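Local atomic coordinates of alpha-L-rhamnosidase (Streptomyces avermitilis, PDB entry 3W5M), a protein that hydrolyses terminal non-reducing alpha-L-rhamnose residues, releasing L-rhamnose from citrus flavonoids and gum arabic, and carries a calcium-dependent rhamnose-binding module. Residues A[437-441]-A[442-446]. Sequence-based numbering, arbitrary orientation.
Sequences ETYDA and RKETA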
# COMPACT_ATOMS: atom_id res chain seq x y z
N GLU A 437 -3.68 -3.14 -16.94
CA GLU A 437 -4.43 -4.31 -17.33
C GLU A 437 -4.92 -4.12 -18.77
O GLU A 437 -5.26 -3.01 -19.15
CB GLU A 437 -5.62 -4.47 -16.36
CG GLU A 437 -6.43 -5.76 -16.53
CD GLU A 437 -7.67 -5.82 -15.64
OE1 GLU A 437 -7.52 -6.07 -14.44
OE2 GLU A 437 -8.79 -5.65 -16.16
N THR A 438 -4.95 -5.21 -19.52
CA THR A 438 -5.38 -5.21 -20.92
C THR A 438 -6.53 -6.18 -20.97
O THR A 438 -6.40 -7.32 -20.53
CB THR A 438 -4.20 -5.62 -21.83
OG1 THR A 438 -3.13 -4.69 -21.66
CG2 THR A 438 -4.62 -5.64 -23.32
N TYR A 439 -7.68 -5.74 -21.48
CA TYR A 439 -8.89 -6.51 -21.41
C TYR A 439 -9.52 -6.47 -22.81
O TYR A 439 -9.68 -5.38 -23.36
CB TYR A 439 -9.87 -5.85 -20.44
CG TYR A 439 -11.17 -6.59 -20.13
CD1 TYR A 439 -12.24 -6.60 -21.04
CD2 TYR A 439 -11.34 -7.28 -18.90
CE1 TYR A 439 -13.43 -7.24 -20.74
CE2 TYR A 439 -12.53 -7.93 -18.59
CZ TYR A 439 -13.57 -7.91 -19.54
OH TYR A 439 -14.75 -8.58 -19.29
N ASP A 440 -9.85 -7.63 -23.35
CA ASP A 440 -10.52 -7.71 -24.66
C ASP A 440 -11.93 -8.31 -24.46
O ASP A 440 -12.08 -9.51 -24.16
CB ASP A 440 -9.63 -8.51 -25.62
CG ASP A 440 -10.17 -8.56 -27.08
OD1 ASP A 440 -11.32 -8.15 -27.34
OD2 ASP A 440 -9.40 -9.05 -27.94
N ALA A 441 -12.96 -7.48 -24.59
CA ALA A 441 -14.33 -7.89 -24.25
C ALA A 441 -14.85 -8.94 -25.23
O ALA A 441 -15.82 -9.65 -24.94
CB ALA A 441 -15.28 -6.68 -24.18
N ARG A 442 -14.18 -9.06 -26.36
CA ARG A 442 -14.56 -10.08 -27.34
C ARG A 442 -14.23 -11.47 -26.85
O ARG A 442 -14.82 -12.46 -27.31
CB ARG A 442 -13.86 -9.84 -28.64
CG ARG A 442 -14.42 -8.59 -29.34
CD ARG A 442 -13.57 -8.23 -30.53
NE ARG A 442 -12.17 -8.18 -30.16
CZ ARG A 442 -11.19 -7.94 -31.01
NH1 ARG A 442 -11.45 -7.74 -32.28
NH2 ARG A 442 -9.94 -7.91 -30.58
N LYS A 443 -13.31 -11.54 -25.89
CA LYS A 443 -12.86 -12.81 -25.35
C LYS A 443 -13.64 -13.21 -24.10
O LYS A 443 -13.26 -14.17 -23.42
CB LYS A 443 -11.36 -12.76 -25.08
CG LYS A 443 -10.51 -12.72 -26.34
CD LYS A 443 -9.03 -12.56 -26.00
CE LYS A 443 -8.17 -12.69 -27.26
NZ LYS A 443 -6.72 -12.32 -27.12
N GLU A 444 -14.70 -12.48 -23.79
CA GLU A 444 -15.60 -12.85 -22.70
C GLU A 444 -16.24 -14.22 -22.96
O GLU A 444 -16.51 -14.58 -24.11
CB GLU A 444 -16.66 -11.78 -22.46
CG GLU A 444 -16.13 -10.61 -21.64
CD GLU A 444 -17.07 -9.42 -21.58
OE1 GLU A 444 -18.22 -9.53 -22.09
OE2 GLU A 444 -16.67 -8.38 -21.01
N THR A 445 -16.47 -14.97 -21.89
CA THR A 445 -17.13 -16.27 -21.99
C THR A 445 -18.40 -16.16 -21.17
O THR A 445 -18.47 -16.54 -20.00
CB THR A 445 -16.20 -17.42 -21.51
OG1 THR A 445 -15.78 -17.13 -20.17
CG2 THR A 445 -14.98 -17.51 -22.37
N ALA A 446 -19.45 -15.61 -21.79
CA ALA A 446 -20.68 -15.34 -21.07
C ALA A 446 -21.23 -16.56 -20.35
O ALA A 446 -21.37 -17.65 -20.95
CB ALA A 446 -21.73 -14.75 -22.01
O HOH W 1 -6.76 -9.41 -27.50
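D440 and K443 close a turn where strand 436-440 ends and the chain enters a short 3-10 segment. K443 N donates to D440 O at 2.9 Å. One residue on, E444 N repeats the i to i+3 step with a longer bond to A441 O, 3.3 Å. The D440 carboxylate adds a second set of bonds to the turn. D440 OD1 accepts from R442 N, two residues on, which makes this an Asx turn; the N-H comes from above the carboxylate plane. The same oxygen takes R442 NE on its syn lone pair at 2.9 Å, nearly straight at 165°. R442 NH2 meets D440 OD2, also at 2.9 Å, completing a side-on, two-nitrogen salt bridge. The bend of the arginine chain at chi3 (-50°) brings the guanidinium edge-on to the carboxylate of D440. Strand 436-440 lies between 428-432 and 548-552 in a mixed beta-sheet, and the turn leads out of that sheet into the loop before strand 459-463. K443 stays beside D440 without direct ion pairing. A water bridges them, donating to D440 OD2 and accepting from K443 NZ at 2.9 Å. Shortening D440 to an alanine removes both carboxylate oxygens, and is likely to leave the R442 guanidinium without its charge partner, R442 N without its side-chain acceptor and the water without its D440 end. Y439 and E444 meet away from this cluster. The tyrosine, its CG swung anti to the backbone N, carries its hydroxyl to E444, and Y439 OH donates to E444 OE2 at 2.6 Å. The carboxylate oxygen lies at the ring edge, and the two planes stand 78° apart. A441 CB also borders this ring edge. The other oxygen, E444 OE1, forms a salt bridge with K554, in the loop after strand 548-552.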